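Local coordinates for siderophore periplasmic binding protein (Thermobifida fusca, PDB 5DH0), which probably binds the iron-loaded siderophore fuscachelin outside the cell membrane and delivers it to an ABC-type importer, at residues Ile94-Ile99 against Val120-Asp125; Phe50-Val55 against Val63-Pro68; Met147-Ser152 against Arg290-Ala295; Val133-Asp138 against Ser152-Asp157. All coordinates share one frame; numbering follows the deposited sequence.

Interaction 1: residues Ile94-Ile99 against Val120-Asp125; sequences INMEAI and VGIRED
Two helices of the Rossmann-like lobe meet here: Ile94, just before helix 96-102, and Met96, in its first turn, pack against Ile122 and Asp125 of helix 116-126. The lobe is built on the parallel sheet of strands 86-88, 64-66, 45-47, 106-112 and 132-137, and the contact lies far out on its surface. Ile94 sends the end of its chain, CD1, to the CG2 branch of Ile122, 3.7 Å away. The two isoleucines cross obliquely and touch methyl to methyl. Met96 reaches further. Its chain bends at the second torsion (chi2 -70°) and then runs straight through the sulfur (chi3 -178°), which carries CE over to the backbone side of the neighbouring helix. There Met96 CE rests on CB of Asp125 at 3.6 Å, with O and CG2 of Ile122 close by. The methyl thus settles between two residues one helical turn apart, and meets the apolar root of the aspartate, not its carboxylate. No hydrogen bond crosses; contact is by van der Waals touch alone. Met96 also packs on Leu126, and Ile94 on Leu48 and Gln88, which ties the junction to strand 86-88. The start of helix 96-102 is fixed by Asn95 in the N-cap position: its OD1 accepts from Ala98 N at 3.1 Å, the N-H coming from well above the plane of the side-chain amide, 68° out of it.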
loop_
_atom_site.group_PDB
_atom_site.type_symbol
_atom_site.label_atom_id
_atom_site.label_comp_id
_atom_site.label_asym_id
_atom_site.label_seq_id
_atom_site.Cartn_x
_atom_site.Cartn_y
_atom_site.Cartn_z
ATOM N N ILE A 94 -17.922 31.692 23.657
ATOM C CA ILE A 94 -18.303 32.961 23.066
ATOM C C ILE A 94 -18.480 34.053 24.128
ATOM O O ILE A 94 -19.191 33.877 25.112
ATOM C CB ILE A 94 -19.602 32.800 22.236
ATOM C CG1 ILE A 94 -19.354 31.861 21.051
ATOM C CG2 ILE A 94 -20.117 34.139 21.754
ATOM C CD1 ILE A 94 -20.603 31.559 20.232
ATOM N N ASN A 95 -17.803 35.172 23.921
ATOM C CA ASN A 95 -17.945 36.348 24.767
ATOM C C ASN A 95 -19.087 37.223 24.248
ATOM O O ASN A 95 -18.878 38.088 23.400
ATOM C CB ASN A 95 -16.633 37.122 24.790
ATOM C CG ASN A 95 -16.624 38.241 25.802
ATOM O OD1 ASN A 95 -17.669 38.736 26.223
ATOM N ND2 ASN A 95 -15.430 38.660 26.187
ATOM N N MET A 96 -20.292 36.972 24.748
ATOM C CA MET A 96 -21.494 37.660 24.299
ATOM C C MET A 96 -21.395 39.180 24.433
ATOM O O MET A 96 -21.811 39.922 23.537
ATOM C CB MET A 96 -22.697 37.144 25.077
ATOM C CG MET A 96 -23.090 35.721 24.711
ATOM S SD MET A 96 -23.805 35.648 23.057
ATOM C CE MET A 96 -24.217 33.907 22.892
ATOM N N GLU A 97 -20.839 39.631 25.553
ATOM C CA GLU A 97 -20.622 41.050 25.792
ATOM C C GLU A 97 -19.755 41.683 24.725
ATOM O O GLU A 97 -20.023 42.787 24.272
ATOM C CB GLU A 97 -19.967 41.270 27.153
ATOM C CG GLU A 97 -20.911 41.201 28.324
ATOM C CD GLU A 97 -20.734 42.393 29.237
ATOM O OE1 GLU A 97 -19.701 43.092 29.096
ATOM O OE2 GLU A 97 -21.629 42.638 30.078
ATOM N N ALA A 98 -18.694 40.986 24.346
ATOM C CA ALA A 98 -17.772 41.508 23.353
ATOM C C ALA A 98 -18.492 41.662 22.012
ATOM O O ALA A 98 -18.239 42.605 21.255
ATOM C CB ALA A 98 -16.552 40.596 23.224
ATOM N N ILE A 99 -19.407 40.745 21.734
ATOM C CA ILE A 99 -20.113 40.778 20.467
ATOM C C ILE A 99 -21.049 41.971 20.414
ATOM O O ILE A 99 -21.097 42.673 19.407
ATOM C CB ILE A 99 -20.899 39.483 20.219
ATOM C CG1 ILE A 99 -19.919 38.326 20.026
ATOM C CG2 ILE A 99 -21.823 39.650 19.012
ATOM C CD1 ILE A 99 -20.569 37.025 19.651
ATOM N N VAL A 120 -28.248 25.641 18.832
ATOM C CA VAL A 120 -29.587 26.190 18.713
ATOM C C VAL A 120 -29.771 27.195 19.850
ATOM O O VAL A 120 -30.297 28.292 19.659
ATOM C CB VAL A 120 -30.661 25.090 18.772
ATOM C CG1 VAL A 120 -32.036 25.691 19.011
ATOM C CG2 VAL A 120 -30.639 24.246 17.498
ATOM N N GLY A 121 -29.306 26.817 21.035
ATOM C CA GLY A 121 -29.381 27.690 22.188
ATOM C C GLY A 121 -28.516 28.916 22.007
ATOM O O GLY A 121 -28.974 30.041 22.204
ATOM N N ILE A 122 -27.259 28.688 21.631
ATOM C CA ILE A 122 -26.323 29.765 21.335
ATOM C C ILE A 122 -26.847 30.712 20.258
ATOM O O ILE A 122 -26.796 31.927 20.419
ATOM C CB ILE A 122 -24.974 29.196 20.904
ATOM C CG1 ILE A 122 -24.292 28.540 22.104
ATOM C CG2 ILE A 122 -24.092 30.279 20.322
ATOM C CD1 ILE A 122 -22.995 27.842 21.778
ATOM N N ARG A 123 -27.371 30.158 19.173
ATOM C CA ARG A 123 -27.898 30.969 18.080
ATOM C C ARG A 123 -29.029 31.889 18.530
ATOM O O ARG A 123 -29.146 33.018 18.055
ATOM C CB ARG A 123 -28.391 30.072 16.950
ATOM C CG ARG A 123 -28.952 30.805 15.754
ATOM C CD ARG A 123 -29.607 29.819 14.810
ATOM N NE ARG A 123 -30.342 30.513 13.758
ATOM C CZ ARG A 123 -31.530 31.086 13.933
ATOM N NH1 ARG A 123 -32.125 31.035 15.128
ATOM N NH2 ARG A 123 -32.126 31.703 12.912
ATOM N N GLU A 124 -29.866 31.402 19.440
ATOM C CA GLU A 124 -31.001 32.186 19.910
ATOM C C GLU A 124 -30.517 33.384 20.717
ATOM O O GLU A 124 -31.042 34.487 20.573
ATOM C CB GLU A 124 -31.950 31.325 20.743
ATOM N N ASP A 125 -29.507 33.160 21.554
ATOM C CA ASP A 125 -28.885 34.228 22.331
ATOM C C ASP A 125 -28.300 35.310 21.415
ATOM O O ASP A 125 -28.532 36.501 21.618
ATOM C CB ASP A 125 -27.786 33.660 23.244
ATOM C CG ASP A 125 -28.341 32.894 24.447
ATOM O OD1 ASP A 125 -29.575 32.892 24.643
ATOM O OD2 ASP A 125 -27.539 32.294 25.203
#

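Interaction 2: residues Phe50-Val55 against Val63-Pro68; sequences FGTEVV and VGVIEP
Thr52, Ile66 and Val65 make nearly all of this contact, and Thr52 gives the largest share. Its hydroxyl oxygen, not its methyl, faces the strand: OG1 lies 3.8 Å from CG2 of Ile66 and 4.5 Å from CB of Val65. The first torsion explains the choice. With chi1 at -54°, OG1 stands beside the backbone N and opposite the carbonyl carbon, which turns it toward the strand, while CG2 points across the gap and stays farther from Ile66. On the other side Ile66 has CG1 anti to its own N (chi1 176°), which leaves CG2 between the backbone N and the carbonyl carbon, facing Thr52. The two side chains cross at about a right angle, and OG1 meets a methyl where no hydrogen bond can form. These residues join helix 52-57 to strand 64-66, the second half of a beta-alpha-beta crossover whose first strand is 45-47. The helix comes nearest at Thr52 and Val65, whose CA atoms are 6.8 Å apart. Strand 64-66 lies inside the parallel sheet: Gly64 and Ile66 bond through the backbone to Ala47, while Val65 bonds to Pro85 and Val87. Thr52 is closed in further by Tyr73 and by Leu81 of helix 75-81, and Ile66 leans on Gln88 of the adjoining strand.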
loop_
_atom_site.group_PDB
_atom_site.type_symbol
_atom_site.label_atom_id
_atom_site.label_comp_id
_atom_site.label_asym_id
_atom_site.label_seq_id
_atom_site.Cartn_x
_atom_site.Cartn_y
_atom_site.Cartn_z
ATOM N N PHE A 50 -14.495 29.679 11.487
ATOM C CA PHE A 50 -14.611 29.472 10.037
ATOM C C PHE A 50 -15.137 30.699 9.305
ATOM O O PHE A 50 -15.194 30.703 8.073
ATOM C CB PHE A 50 -15.485 28.247 9.704
ATOM C CG PHE A 50 -14.983 26.987 10.332
ATOM C CD1 PHE A 50 -13.771 26.437 9.930
ATOM C CD2 PHE A 50 -15.683 26.382 11.364
ATOM C CE1 PHE A 50 -13.267 25.288 10.534
ATOM C CE2 PHE A 50 -15.199 25.233 11.963
ATOM C CZ PHE A 50 -13.984 24.685 11.551
ATOM N N GLY A 51 -15.500 31.740 10.050
ATOM C CA GLY A 51 -15.931 32.986 9.438
ATOM C C GLY A 51 -14.765 33.850 8.972
ATOM O O GLY A 51 -14.903 34.622 8.025
ATOM N N THR A 52 -13.617 33.728 9.634
ATOM C CA THR A 52 -12.466 34.576 9.329
ATOM C C THR A 52 -11.991 34.416 7.885
ATOM O O THR A 52 -11.723 35.407 7.200
ATOM C CB THR A 52 -11.275 34.278 10.258
ATOM O OG1 THR A 52 -11.693 34.366 11.625
ATOM C CG2 THR A 52 -10.159 35.271 9.996
ATOM N N GLU A 53 -11.893 33.169 7.429
ATOM C CA GLU A 53 -11.480 32.865 6.052
ATOM C C GLU A 53 -12.455 33.485 5.053
ATOM O O GLU A 53 -12.071 33.898 3.953
ATOM C CB GLU A 53 -11.391 31.347 5.839
ATOM C CG GLU A 53 -10.238 30.667 6.615
ATOM C CD GLU A 53 -10.464 30.603 8.142
ATOM O OE1 GLU A 53 -11.559 30.979 8.635
ATOM O OE2 GLU A 53 -9.523 30.188 8.853
ATOM N N VAL A 54 -13.719 33.567 5.446
ATOM C CA VAL A 54 -14.743 34.111 4.563
ATOM C C VAL A 54 -14.606 35.620 4.386
ATOM O O VAL A 54 -14.613 36.115 3.253
ATOM C CB VAL A 54 -16.147 33.771 5.080
ATOM C CG1 VAL A 54 -17.229 34.498 4.271
ATOM C CG2 VAL A 54 -16.350 32.266 5.018
ATOM N N VAL A 55 -14.475 36.353 5.492
ATOM C CA VAL A 55 -14.379 37.805 5.401
ATOM C C VAL A 55 -13.048 38.214 4.749
ATOM O O VAL A 55 -13.006 39.169 3.965
ATOM C CB VAL A 55 -14.558 38.508 6.792
ATOM C CG1 VAL A 55 -15.986 38.351 7.283
ATOM C CG2 VAL A 55 -13.550 38.007 7.835
ATOM N N VAL A 63 -15.957 43.277 12.305
ATOM C CA VAL A 63 -15.908 44.116 13.503
ATOM C C VAL A 63 -15.584 43.316 14.780
ATOM O O VAL A 63 -15.451 43.895 15.867
ATOM C CB VAL A 63 -17.225 44.881 13.700
ATOM C CG1 VAL A 63 -17.372 45.933 12.619
ATOM C CG2 VAL A 63 -18.410 43.916 13.715
ATOM N N GLY A 64 -15.436 41.998 14.630
ATOM C CA GLY A 64 -15.067 41.104 15.717
ATOM C C GLY A 64 -14.690 39.739 15.172
ATOM O O GLY A 64 -15.310 39.250 14.228
ATOM N N VAL A 65 -13.671 39.112 15.742
ATOM C CA VAL A 65 -13.258 37.789 15.270
ATOM C C VAL A 65 -13.017 36.829 16.400
ATOM O O VAL A 65 -12.807 37.236 17.541
ATOM C CB VAL A 65 -11.955 37.829 14.422
ATOM C CG1 VAL A 65 -12.176 38.572 13.146
ATOM C CG2 VAL A 65 -10.811 38.448 15.215
ATOM N N ILE A 66 -13.044 35.547 16.070
ATOM C CA ILE A 66 -12.511 34.535 16.959
ATOM C C ILE A 66 -11.009 34.759 17.044
ATOM O O ILE A 66 -10.377 35.147 16.049
ATOM C CB ILE A 66 -12.816 33.098 16.470
ATOM C CG1 ILE A 66 -12.142 32.072 17.392
ATOM C CG2 ILE A 66 -12.336 32.905 15.042
ATOM C CD1 ILE A 66 -12.486 30.642 17.094
ATOM N N GLU A 67 -10.467 34.565 18.245
ATOM C CA GLU A 67 -9.031 34.623 18.501
ATOM C C GLU A 67 -8.253 34.066 17.304
ATOM O O GLU A 67 -8.389 32.892 16.957
ATOM C CB GLU A 67 -8.705 33.843 19.785
ATOM C CG GLU A 67 -7.255 33.869 20.189
ATOM C CD GLU A 67 -6.893 35.120 20.979
ATOM O OE1 GLU A 67 -6.534 36.142 20.349
ATOM O OE2 GLU A 67 -6.987 35.086 22.229
ATOM N N PRO A 68 -7.496 34.930 16.618
ATOM C CA PRO A 68 -6.815 34.442 15.416
ATOM C C PRO A 68 -5.633 33.528 15.724
ATOM O O PRO A 68 -4.929 33.693 16.711
ATOM C CB PRO A 68 -6.356 35.728 14.708
ATOM C CG PRO A 68 -6.495 36.816 15.700
ATOM C CD PRO A 68 -7.494 36.396 16.723
#

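Interaction 3: residues Met147-Ser152 against Arg290-Ala295; sequences MTLELS and RTYAQA
Thr148 and Arg290 hold the tight part of this contact: the hydroxyl OG1 of Thr148 donates to the backbone O of Arg290 over 2.8 Å. The donor sits close to the carbonyl plane, tilted 15° from it, with a C=O...donor angle of 140°. OG1 is brought there by a chi1 of 54°, which sets it between the backbone N and the carbonyl carbon of its own residue. The same oxygen accepts from a water at 3.1 Å, and this water in turn accepts from Tyr292 N at 2.9 Å, so one side chain serves two backbone groups of the other segment. CG2 of Thr291 packs against Thr148 OG1 at 3.6 Å, the two threonines crossing at about a right angle. A valine at Thr148 would probably leave Arg290 O without its donor and the water loosely held between the segments. The other side of the contact is looser: CD2 of Leu149 comes no nearer than 4.4 Å to CE2 of Tyr292, meeting the ring obliquely. The guanidinium of Arg290 leads away from residues 147-152 to a salt bridge with Glu53. Thr291 OG1, besides bonding to Glu57, accepts from Gln294 N at 3.2 Å, and Gln294 OE1 takes the N-H of Arg290. Thr291 is thereby the N-cap of helix 292-307, and the contact docks the capped start of this C-terminal helix on helix 142-154 of the Rossmann-like lobe.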
loop_
_atom_site.group_PDB
_atom_site.type_symbol
_atom_site.label_atom_id
_atom_site.label_comp_id
_atom_site.label_asym_id
_atom_site.label_seq_id
_atom_site.Cartn_x
_atom_site.Cartn_y
_atom_site.Cartn_z
ATOM N N MET A 147 -18.973 24.443 3.299
ATOM C CA MET A 147 -19.582 25.297 4.318
ATOM C C MET A 147 -19.115 26.753 4.163
ATOM O O MET A 147 -19.910 27.684 4.300
ATOM C CB MET A 147 -19.269 24.760 5.722
ATOM C CG MET A 147 -19.687 25.674 6.871
ATOM S SD MET A 147 -18.338 26.765 7.416
ATOM C CE MET A 147 -17.095 25.554 7.846
ATOM N N THR A 148 -17.836 26.963 3.868
ATOM C CA THR A 148 -17.357 28.334 3.748
ATOM C C THR A 148 -17.816 28.936 2.428
ATOM O O THR A 148 -17.901 30.157 2.302
ATOM C CB THR A 148 -15.814 28.461 3.849
ATOM O OG1 THR A 148 -15.196 27.601 2.885
ATOM C CG2 THR A 148 -15.327 28.119 5.237
ATOM N N LEU A 149 -18.096 28.085 1.444
ATOM C CA LEU A 149 -18.732 28.543 0.215
ATOM C C LEU A 149 -20.099 29.174 0.532
ATOM O O LEU A 149 -20.444 30.221 -0.013
ATOM C CB LEU A 149 -18.892 27.389 -0.782
ATOM C CG LEU A 149 -19.813 27.662 -1.970
ATOM C CD1 LEU A 149 -19.177 28.706 -2.873
ATOM C CD2 LEU A 149 -20.135 26.392 -2.760
ATOM N N GLU A 150 -20.867 28.555 1.426
ATOM C CA GLU A 150 -22.181 29.087 1.803
ATOM C C GLU A 150 -22.100 30.422 2.533
ATOM O O GLU A 150 -22.892 31.335 2.276
ATOM C CB GLU A 150 -22.949 28.087 2.684
ATOM C CG GLU A 150 -23.384 26.838 1.954
ATOM C CD GLU A 150 -24.219 27.160 0.732
ATOM O OE1 GLU A 150 -24.876 28.231 0.714
ATOM O OE2 GLU A 150 -24.203 26.352 -0.222
ATOM N N LEU A 151 -21.158 30.530 3.462
ATOM C CA LEU A 151 -20.958 31.780 4.179
ATOM C C LEU A 151 -20.562 32.871 3.186
ATOM O O LEU A 151 -20.966 34.032 3.333
ATOM C CB LEU A 151 -19.903 31.608 5.275
ATOM C CG LEU A 151 -20.394 30.695 6.404
ATOM C CD1 LEU A 151 -19.315 30.509 7.474
ATOM C CD2 LEU A 151 -21.679 31.235 7.012
ATOM N N SER A 152 -19.791 32.492 2.164
ATOM C CA SER A 152 -19.365 33.436 1.143
ATOM C C SER A 152 -20.558 34.026 0.402
ATOM O O SER A 152 -20.597 35.230 0.113
ATOM C CB SER A 152 -18.427 32.771 0.153
ATOM O OG SER A 152 -17.144 32.613 0.713
ATOM N N ARG A 290 -9.637 25.005 4.084
ATOM C CA ARG A 290 -10.882 25.510 4.632
ATOM C C ARG A 290 -11.776 26.124 3.555
ATOM O O ARG A 290 -12.980 26.162 3.721
ATOM C CB ARG A 290 -10.589 26.519 5.737
ATOM C CG ARG A 290 -10.102 25.860 7.013
ATOM C CD ARG A 290 -9.983 26.858 8.125
ATOM N NE ARG A 290 -9.840 26.224 9.432
ATOM C CZ ARG A 290 -10.056 26.852 10.586
ATOM N NH1 ARG A 290 -10.429 28.123 10.583
ATOM N NH2 ARG A 290 -9.909 26.208 11.738
ATOM N N THR A 291 -11.190 26.594 2.455
ATOM C CA THR A 291 -11.968 27.183 1.357
ATOM C C THR A 291 -11.554 26.579 0.017
ATOM O O THR A 291 -10.537 25.863 -0.057
ATOM C CB THR A 291 -11.786 28.724 1.291
ATOM O OG1 THR A 291 -10.432 29.028 0.912
ATOM C CG2 THR A 291 -12.106 29.381 2.650
ATOM N N TYR A 292 -12.308 26.873 -1.050
ATOM C CA TYR A 292 -11.946 26.310 -2.351
ATOM C C TYR A 292 -10.645 26.937 -2.841
ATOM O O TYR A 292 -9.846 26.280 -3.514
ATOM C CB TYR A 292 -13.082 26.468 -3.374
ATOM C CG TYR A 292 -14.062 25.295 -3.310
ATOM C CD1 TYR A 292 -13.707 24.048 -3.812
ATOM C CD2 TYR A 292 -15.315 25.424 -2.721
ATOM C CE1 TYR A 292 -14.574 22.975 -3.744
ATOM C CE2 TYR A 292 -16.184 24.354 -2.650
ATOM C CZ TYR A 292 -15.807 23.134 -3.162
ATOM O OH TYR A 292 -16.654 22.061 -3.100
ATOM N N ALA A 293 -10.395 28.182 -2.447
ATOM C CA ALA A 293 -9.133 28.833 -2.803
ATOM C C ALA A 293 -7.943 28.157 -2.119
ATOM O O ALA A 293 -6.879 27.978 -2.713
ATOM C CB ALA A 293 -9.183 30.314 -2.452
ATOM N N GLN A 294 -8.123 27.764 -0.865
ATOM C CA GLN A 294 -7.060 27.058 -0.157
ATOM C C GLN A 294 -6.869 25.686 -0.787
ATOM O O GLN A 294 -5.737 25.271 -1.058
ATOM C CB GLN A 294 -7.378 26.936 1.338
ATOM C CG GLN A 294 -7.115 28.210 2.106
ATOM C CD GLN A 294 -7.415 28.070 3.580
ATOM O OE1 GLN A 294 -7.447 26.956 4.119
ATOM N NE2 GLN A 294 -7.605 29.201 4.253
ATOM N N ALA A 295 -7.980 24.991 -1.029
ATOM C CA ALA A 295 -7.942 23.701 -1.712
ATOM C C ALA A 295 -7.226 23.801 -3.071
ATOM O O ALA A 295 -6.499 22.886 -3.462
ATOM C CB ALA A 295 -9.349 23.154 -1.890
HETATM O O HOH W 1 -14.962 27.600 -0.208
#

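Interaction 4: residues Val133-Asp138 against Ser152-Asp157; sequences VFFDFD and SRVVGD
Ser152 O accepts from Asp157 N at 2.7 Å, the outer bond of a Schellman motif that turns the chain just past Val154, the residue that meets Val133 and Phe135 across the contact. The inner bond runs from Gly156 N to Arg153 O, 3.0 Å. Gly156 takes the positive phi that the motif needs (91°); with these backbone angles a CB would be pressed against the carbonyl O of Val155. The helix therefore stops cleanly, and Val154, in its last turn, is left facing the strand. One methyl does all the touching. CG2 of Val154 lies 4.3 Å from CG1 of Val133 and 4.4 Å from CE1 of Phe135, arriving at the edge of the phenyl ring and near its plane. Val133 meets it with the branch anti to its own N (chi1 177°). Two residues apart on the strand, Val133 and Phe135 project to the same side and receive the methyl between them. No hydrogen bond passes between the segments, and the distances are those of light apolar touch on a partly open surface. Around it the polar ends look elsewhere: Arg153 pairs with Glu150 and Glu162, Asp157 with Arg160. Strand 132-137 is the outermost strand of the parallel sheet in this chain, bonded through Val133, Phe135 and Phe137 to strand 106-112. Helix 142-154 lies along one face of it, with Glu150 and Leu151 also on the Phe135 ring and Met147 beside the root of that side chain, and is followed directly by helix 158-178.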
loop_
_atom_site.group_PDB
_atom_site.type_symbol
_atom_site.label_atom_id
_atom_site.label_comp_id
_atom_site.label_asym_id
_atom_site.label_seq_id
_atom_site.Cartn_x
_atom_site.Cartn_y
_atom_site.Cartn_z
ATOM N N VAL A 133 -26.111 33.708 11.289
ATOM C CA VAL A 133 -26.100 32.641 10.283
ATOM C C VAL A 133 -25.046 31.589 10.569
ATOM O O VAL A 133 -23.849 31.857 10.454
ATOM C CB VAL A 133 -25.841 33.181 8.868
ATOM C CG1 VAL A 133 -25.763 32.028 7.867
ATOM C CG2 VAL A 133 -26.930 34.148 8.467
ATOM N N PHE A 134 -25.512 30.397 10.937
ATOM C CA PHE A 134 -24.679 29.215 11.144
ATOM C C PHE A 134 -24.920 28.138 10.073
ATOM O O PHE A 134 -26.073 27.823 9.756
ATOM C CB PHE A 134 -24.957 28.600 12.512
ATOM C CG PHE A 134 -24.439 29.400 13.669
ATOM C CD1 PHE A 134 -23.121 29.823 13.706
ATOM C CD2 PHE A 134 -25.262 29.681 14.754
ATOM C CE1 PHE A 134 -22.637 30.541 14.791
ATOM C CE2 PHE A 134 -24.786 30.391 15.843
ATOM C CZ PHE A 134 -23.469 30.829 15.861
ATOM N N PHE A 135 -23.845 27.566 9.528
ATOM C CA PHE A 135 -23.974 26.377 8.690
ATOM C C PHE A 135 -23.295 25.167 9.325
ATOM O O PHE A 135 -22.112 25.213 9.695
ATOM C CB PHE A 135 -23.394 26.614 7.302
ATOM C CG PHE A 135 -24.214 27.526 6.463
ATOM C CD1 PHE A 135 -23.858 28.847 6.312
ATOM C CD2 PHE A 135 -25.353 27.070 5.833
ATOM C CE1 PHE A 135 -24.611 29.700 5.544
ATOM C CE2 PHE A 135 -26.116 27.926 5.066
ATOM C CZ PHE A 135 -25.742 29.246 4.930
ATOM N N ASP A 136 -24.059 24.092 9.459
ATOM C CA ASP A 136 -23.522 22.819 9.904
ATOM C C ASP A 136 -22.671 22.189 8.818
ATOM O O ASP A 136 -22.962 22.307 7.630
ATOM C CB ASP A 136 -24.638 21.849 10.293
ATOM C CG ASP A 136 -25.446 22.327 11.482
ATOM O OD1 ASP A 136 -24.875 22.432 12.586
ATOM O OD2 ASP A 136 -26.656 22.582 11.316
ATOM N N PHE A 137 -21.607 21.524 9.231
ATOM C CA PHE A 137 -20.819 20.749 8.293
ATOM C C PHE A 137 -20.404 19.464 8.967
ATOM O O PHE A 137 -20.257 19.403 10.185
ATOM C CB PHE A 137 -19.591 21.524 7.814
ATOM C CG PHE A 137 -18.593 21.818 8.903
ATOM C CD1 PHE A 137 -17.494 20.992 9.099
ATOM C CD2 PHE A 137 -18.751 22.930 9.728
ATOM C CE1 PHE A 137 -16.575 21.264 10.106
ATOM C CE2 PHE A 137 -17.832 23.203 10.735
ATOM C CZ PHE A 137 -16.742 22.366 10.922
ATOM N N ASP A 138 -20.235 18.430 8.164
ATOM C CA ASP A 138 -19.775 17.165 8.686
ATOM C C ASP A 138 -18.343 16.910 8.211
ATOM O O ASP A 138 -17.935 17.382 7.156
ATOM C CB ASP A 138 -20.710 16.041 8.244
ATOM C CG ASP A 138 -20.301 14.704 8.800
ATOM O OD1 ASP A 138 -20.197 14.585 10.042
ATOM O OD2 ASP A 138 -20.047 13.778 7.996
ATOM N N SER A 152 -19.791 32.492 2.164
ATOM C CA SER A 152 -19.365 33.436 1.143
ATOM C C SER A 152 -20.558 34.026 0.402
ATOM O O SER A 152 -20.597 35.230 0.113
ATOM C CB SER A 152 -18.427 32.771 0.153
ATOM O OG SER A 152 -17.144 32.613 0.713
ATOM N N ARG A 153 -21.533 33.178 0.094
ATOM C CA ARG A 153 -22.705 33.643 -0.623
ATOM C C ARG A 153 -23.451 34.640 0.263
ATOM O O ARG A 153 -23.873 35.700 -0.193
ATOM C CB ARG A 153 -23.602 32.467 -1.030
ATOM C CG ARG A 153 -23.042 31.657 -2.181
ATOM C CD ARG A 153 -23.900 30.452 -2.461
ATOM N NE ARG A 153 -23.367 29.650 -3.555
ATOM C CZ ARG A 153 -23.458 28.326 -3.612
ATOM N NH1 ARG A 153 -24.058 27.669 -2.628
ATOM N NH2 ARG A 153 -22.942 27.659 -4.635
ATOM N N VAL A 154 -23.573 34.307 1.540
ATOM C CA VAL A 154 -24.347 35.116 2.473
ATOM C C VAL A 154 -23.769 36.523 2.685
ATOM O O VAL A 154 -24.528 37.473 2.849
ATOM C CB VAL A 154 -24.491 34.374 3.814
ATOM C CG1 VAL A 154 -24.390 35.310 4.997
ATOM C CG2 VAL A 154 -25.804 33.616 3.832
ATOM N N VAL A 155 -22.449 36.677 2.644
ATOM C CA VAL A 155 -21.856 38.004 2.836
ATOM C C VAL A 155 -21.685 38.720 1.493
ATOM O O VAL A 155 -21.039 39.773 1.412
ATOM C CB VAL A 155 -20.472 37.945 3.571
ATOM C CG1 VAL A 155 -20.586 37.204 4.902
ATOM C CG2 VAL A 155 -19.405 37.318 2.685
ATOM N N GLY A 156 -22.241 38.126 0.439
ATOM C CA GLY A 156 -22.295 38.748 -0.878
ATOM C C GLY A 156 -21.125 38.445 -1.796
ATOM O O GLY A 156 -20.969 39.084 -2.843
ATOM N N ASP A 157 -20.311 37.458 -1.419
ATOM C CA ASP A 157 -19.104 37.115 -2.165
ATOM C C ASP A 157 -19.292 35.809 -2.953
ATOM O O ASP A 157 -18.321 35.142 -3.329
ATOM C CB ASP A 157 -17.914 37.004 -1.201
ATOM C CG ASP A 157 -16.578 36.967 -1.912
ATOM O OD1 ASP A 157 -16.432 37.665 -2.942
ATOM O OD2 ASP A 157 -15.678 36.234 -1.440
#

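All four contacts lie in or against the lobe built on the five-stranded parallel sheet. Along the chain interaction 2 comes first, then interaction 1, while interactions 3 and 4 alternate their segments and share Ser152 and helix 142-154; their centres are only 9 Å apart. Interaction 2, 13 Å from each centre to centre, is tied in by Val54 on Leu151 and by the edge-to-face rings of Phe50 and Phe137. Interaction 1 stands 24 Å from interaction 3, centre to centre, on the other face of the sheet, but reaches interaction 4 where Arg123 packs on Phe134. Residues 290-295 come last and set the start of the C-terminal helix against this lobe, consistent with the family's two-lobed build.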